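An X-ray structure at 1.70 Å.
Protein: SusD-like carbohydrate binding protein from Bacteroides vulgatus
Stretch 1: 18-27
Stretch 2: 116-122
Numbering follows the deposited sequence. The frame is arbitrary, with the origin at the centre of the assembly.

Stretch 1 18-27: KTGDAEKVLN
Stretch 2 116-122: RIKGQAL

Two helical segments of one chain, 91 or more residues apart in sequence wherever they touch, pack side by side and run in nearly the same direction: their axes cross at 17° and approach to 10.4 Å. Helix 19-27 is preceded by Lys18 (phi/psi -123/160) at the N-cap position, whose N donates to Asp21 OD2 (2.8 Å) and whose O accepts from Asp21 N (2.9 Å). All other residues of both stretches are helical, with phi -50 to -70° and psi -35 to -44°, held by i to i+4 bonds such as Glu23 N to Thr19 O (3.0 Å) and Ala121 N to Ile117 O (3.0 Å). The register is set by Glu23 CA opposite Ile117 CA at 6.6 Å and, one turn on, Leu26 CA opposite Ala121 CA at 6.9 Å; together the stretches bury 328 Å².

Arg116 (chi1 t, chi2 -96°, chi3 m, chi4 173°) starts with its CA-to-CB bond sideways, but its guanidinium comes nearer the first helix. There Arg116 NH1 donates to Glu23 OE2 at 2.8 Å (N-H...O 149°), the carboxylate oxygen lying at the guanidinium edge near its plane, so that hydrogen bond and opposite charges combine in a salt bridge. Glu23 reaches it with chi1 t, chi2 154° and chi3 64°. Arg116 NH1 also donates to Gln120 OE1 (2.9 Å, 160°), one turn along its own helix.

Ile117 (chi1 m, chi2 t) points toward the first helix and is a knob among Thr19, Ala22, Glu23 and Leu26. Its CD1 lies 3.6 Å from Thr19 O and 3.8 Å from Thr19 CB (chi1 p), and its CG2 lies 4.2 Å from Ala22 CB; these are van der Waals contacts. Lys118, extended with all four chi angles t, points away, and Gly119 likewise makes no contact.

Gln120 (chi1 m, chi2 t, chi3 -38°) points toward the first helix. Its CB packs 3.9 Å from Leu26 CD2, while its amide oxygen accepts the Arg116 bond, so one side chain serves both the apolar contact and the polar cluster.

Ala121 has its CB sideways, 3.9 Å from Leu26 CD1; Leu26 CD2 is 3.7 Å from Ala121 N and 4.4 Å from Ile117 CG2. Leu26, with chi1 between wells at -142° and chi2 p, thus lies over the turn from Ile117 to Ala121. Leu122 (chi1 m, chi2 t) remains out of reach of the first helix.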

ATOM      1  N   LYS A  18      19.635  24.436  13.308  1.00 20.39           N
ATOM      2  CA  LYS A  18      20.562  23.341  13.552  1.00 19.27           C
ATOM      3  C   LYS A  18      20.012  22.098  12.882  1.00 17.72           C
ATOM      4  O   LYS A  18      18.840  22.040  12.546  1.00 16.32           O
ATOM      5  CB  LYS A  18      20.704  23.067  15.049  1.00 19.67           C
ATOM      6  CG  LYS A  18      21.104  24.280  15.874  1.00 22.65           C
ATOM      7  CD  LYS A  18      21.331  23.898  17.322  1.00 25.07           C
ATOM      8  CE  LYS A  18      21.785  25.100  18.169  1.00 26.64           C
ATOM      9  NZ  LYS A  18      20.844  26.261  17.947  1.00 28.31           N
ATOM     10  N   THR A  19      20.881  21.126  12.644  1.00 16.77           N
ATOM     11  CA  THR A  19      20.450  19.857  12.070  1.00 15.69           C
ATOM     12  C   THR A  19      19.259  19.268  12.830  1.00 15.70           C
ATOM     13  O   THR A  19      18.303  18.814  12.206  1.00 14.82           O
ATOM     14  CB  THR A  19      21.619  18.826  11.977  1.00 15.47           C
ATOM     15  OG1 THR A  19      22.249  18.708  13.257  1.00 15.26           O
ATOM     16  CG2 THR A  19      22.676  19.267  10.885  1.00 14.64           C
ATOM     17  N   GLY A  20      19.295  19.291  14.171  1.00 16.43           N
ATOM     18  CA  GLY A  20      18.178  18.773  14.993  1.00 15.85           C
ATOM     19  C   GLY A  20      16.828  19.426  14.650  1.00 16.10           C
ATOM     20  O   GLY A  20      15.769  18.783  14.704  1.00 15.62           O
ATOM     21  N   ASP A  21      16.883  20.714  14.301  1.00 16.29           N
ATOM     22  CA  ASP A  21      15.701  21.514  13.988  1.00 16.85           C
ATOM     23  C   ASP A  21      15.096  21.044  12.667  1.00 16.53           C
ATOM     24  O   ASP A  21      13.878  20.949  12.541  1.00 16.76           O
ATOM     25  CB  ASP A  21      16.034  23.037  13.871  1.00 16.67           C
ATOM     26  CG  ASP A  21      16.517  23.648  15.155  1.00 18.90           C
ATOM     27  OD1 ASP A  21      15.918  23.351  16.209  1.00 19.62           O
ATOM     28  OD2 ASP A  21      17.507  24.434  15.139  1.00 21.32           O
ATOM     29  N   ALA A  22      15.952  20.716  11.693  1.00 16.04           N
ATOM     30  CA  ALA A  22      15.495  20.180  10.412  1.00 16.67           C
ATOM     31  C   ALA A  22      14.870  18.810  10.625  1.00 17.29           C
ATOM     32  O   ALA A  22      13.801  18.496  10.088  1.00 15.91           O
ATOM     33  CB  ALA A  22      16.647  20.101   9.428  1.00 17.69           C
ATOM     34  N   GLU A  23      15.527  17.983  11.418  1.00 16.45           N
ATOM     35  CA  GLU A  23      14.993  16.659  11.696  1.00 17.57           C
ATOM     36  C   GLU A  23      13.627  16.750  12.374  1.00 16.51           C
ATOM     37  O   GLU A  23      12.728  15.924  12.086  1.00 16.76           O
ATOM     38  CB  GLU A  23      15.988  15.855  12.529  1.00 18.30           C
ATOM     39  CG  GLU A  23      15.481  14.483  12.915  1.00 23.82           C
ATOM     40  CD  GLU A  23      16.615  13.494  13.163  1.00 29.45           C
ATOM     41  OE1 GLU A  23      17.413  13.685  14.087  1.00 34.70           O
ATOM     42  OE2 GLU A  23      16.693  12.497  12.448  1.00 33.78           O
ATOM     43  N   LYS A  24      13.426  17.746  13.226  1.00 15.16           N
ATOM     44  CA  LYS A  24      12.143  17.888  13.888  1.00 16.21           C
ATOM     45  C   LYS A  24      11.036  18.148  12.875  1.00 15.08           C
ATOM     46  O   LYS A  24       9.953  17.586  12.988  1.00 15.55           O
ATOM     47  CB  LYS A  24      12.160  18.972  14.936  1.00 16.50           C
ATOM     48  CG  LYS A  24      10.875  19.010  15.765  1.00 21.26           C
ATOM     49  N   VAL A  25      11.294  19.013  11.895  1.00 14.22           N
ATOM     50  CA  VAL A  25      10.304  19.243  10.846  1.00 14.62           C
ATOM     51  C   VAL A  25       9.982  17.972  10.055  1.00 14.68           C
ATOM     52  O   VAL A  25       8.795  17.664   9.712  1.00 13.94           O
ATOM     53  CB  VAL A  25      10.715  20.395   9.928  1.00 15.07           C
ATOM     54  CG1 VAL A  25       9.715  20.531   8.759  1.00 16.16           C
ATOM     55  CG2 VAL A  25      10.831  21.688  10.728  1.00 15.87           C
ATOM     56  N   LEU A  26      11.023  17.221   9.703  1.00 15.23           N
ATOM     57  CA  LEU A  26      10.811  15.960   9.014  1.00 16.04           C
ATOM     58  C   LEU A  26      10.011  14.959   9.845  1.00 16.13           C
ATOM     59  O   LEU A  26       9.113  14.256   9.304  1.00 15.08           O
ATOM     60  CB  LEU A  26      12.151  15.354   8.596  1.00 17.50           C
ATOM     61  CG  LEU A  26      12.319  14.639   7.272  1.00 24.44           C
ATOM     62  CD1 LEU A  26      11.754  15.550   6.125  1.00 24.77           C
ATOM     63  CD2 LEU A  26      13.826  14.366   7.069  1.00 23.42           C
ATOM     64  N   ASN A  27      10.322  14.876  11.141  1.00 15.61           N
ATOM     65  CA  ASN A  27       9.600  13.966  12.045  1.00 16.52           C
ATOM     66  C   ASN A  27       8.136  14.370  12.119  1.00 15.76           C
ATOM     67  O   ASN A  27       7.253  13.494  12.149  1.00 15.93           O
ATOM     68  CB  ASN A  27      10.182  13.995  13.468  1.00 17.28           C
ATOM     69  CG  ASN A  27      11.561  13.375  13.564  1.00 20.94           C
ATOM     70  OD1 ASN A  27      11.986  12.636  12.670  1.00 23.57           O
ATOM     71  ND2 ASN A  27      12.280  13.681  14.678  1.00 21.87           N
ATOM     72  N   ARG A 116      22.762  13.087   5.667  1.00 14.85           N
ATOM     73  CA  ARG A 116      21.800  12.047   6.001  1.00 14.29           C
ATOM     74  C   ARG A 116      20.379  12.595   6.098  1.00 13.64           C
ATOM     75  O   ARG A 116      19.437  11.967   5.580  1.00 13.93           O
ATOM     76  CB  ARG A 116      22.229  11.362   7.294  1.00 14.84           C
ATOM     77  CG  ARG A 116      21.366  10.201   7.706  1.00 16.15           C
ATOM     78  CD  ARG A 116      20.305  10.621   8.705  1.00 17.58           C
ATOM     79  NE  ARG A 116      20.872  11.164   9.930  1.00 18.68           N
ATOM     80  CZ  ARG A 116      20.164  11.730  10.898  1.00 19.74           C
ATOM     81  NH1 ARG A 116      18.839  11.816  10.822  1.00 18.65           N
ATOM     82  NH2 ARG A 116      20.803  12.199  11.968  1.00 21.46           N
ATOM     83  N   ILE A 117      20.230  13.763   6.737  1.00 13.40           N
ATOM     84  CA  ILE A 117      18.936  14.434   6.844  1.00 12.65           C
ATOM     85  C   ILE A 117      18.403  14.872   5.456  1.00 13.24           C
ATOM     86  O   ILE A 117      17.222  14.635   5.115  1.00 11.80           O
ATOM     87  CB  ILE A 117      18.968  15.610   7.823  1.00 10.96           C
ATOM     88  CG1 ILE A 117      19.210  15.089   9.254  1.00 14.35           C
ATOM     89  CG2 ILE A 117      17.632  16.404   7.785  1.00 12.62           C
ATOM     90  CD1 ILE A 117      19.576  16.148  10.229  1.00 13.56           C
ATOM     91  N   LYS A 118      19.295  15.436   4.642  1.00 13.23           N
ATOM     92  CA  LYS A 118      18.934  15.776   3.256  1.00 13.49           C
ATOM     93  C   LYS A 118      18.459  14.541   2.496  1.00 14.10           C
ATOM     94  O   LYS A 118      17.421  14.567   1.810  1.00 13.46           O
ATOM     95  CB  LYS A 118      20.134  16.401   2.569  1.00 13.65           C
ATOM     96  CG  LYS A 118      19.898  16.826   1.120  1.00 15.77           C
ATOM     97  CD  LYS A 118      21.120  17.477   0.553  1.00 17.38           C
ATOM     98  CE  LYS A 118      20.838  17.983  -0.839  1.00 22.77           C
ATOM     99  NZ  LYS A 118      21.966  18.836  -1.385  1.00 26.03           N
ATOM    100  N   GLY A 119      19.170  13.419   2.662  1.00 14.19           N
ATOM    101  CA  GLY A 119      18.771  12.168   2.038  1.00 15.17           C
ATOM    102  C   GLY A 119      17.412  11.658   2.489  1.00 14.90           C
ATOM    103  O   GLY A 119      16.599  11.196   1.694  1.00 13.62           O
ATOM    104  N   GLN A 120      17.158  11.772   3.783  1.00 13.82           N
ATOM    105  CA  GLN A 120      15.894  11.338   4.322  1.00 13.39           C
ATOM    106  C   GLN A 120      14.696  12.194   3.779  1.00 13.01           C
ATOM    107  O   GLN A 120      13.610  11.658   3.500  1.00 13.34           O
ATOM    108  CB  GLN A 120      15.932  11.319   5.847  1.00 13.36           C
ATOM    109  CG  GLN A 120      16.775  10.163   6.427  1.00 13.86           C
ATOM    110  CD  GLN A 120      16.931  10.217   7.921  1.00 15.46           C
ATOM    111  OE1 GLN A 120      17.079  11.314   8.520  1.00 15.56           O
ATOM    112  NE2 GLN A 120      16.975   9.023   8.547  1.00 15.40           N
ATOM    113  N   ALA A 121      14.908  13.497   3.665  1.00 12.90           N
ATOM    114  CA  ALA A 121      13.922  14.416   3.093  1.00 13.61           C
ATOM    115  C   ALA A 121      13.646  14.107   1.632  1.00 13.92           C
ATOM    116  O   ALA A 121      12.496  14.049   1.215  1.00 15.12           O
ATOM    117  CB  ALA A 121      14.366  15.883   3.293  1.00 11.89           C
ATOM    118  N   LEU A 122      14.696  13.822   0.874  1.00 13.35           N
ATOM    119  CA  LEU A 122      14.536  13.426  -0.538  1.00 14.48           C
ATOM    120  C   LEU A 122      13.827  12.096  -0.691  1.00 14.05           C
ATOM    121  O   LEU A 122      13.003  11.941  -1.592  1.00 14.31           O
ATOM    122  CB  LEU A 122      15.922  13.366  -1.229  1.00 13.51           C
ATOM    123  CG  LEU A 122      16.589  14.715  -1.584  1.00 14.24           C
ATOM    124  CD1 LEU A 122      18.121  14.535  -1.903  1.00 13.53           C
ATOM    125  CD2 LEU A 122      15.854  15.417  -2.775  1.00 15.59           C
TER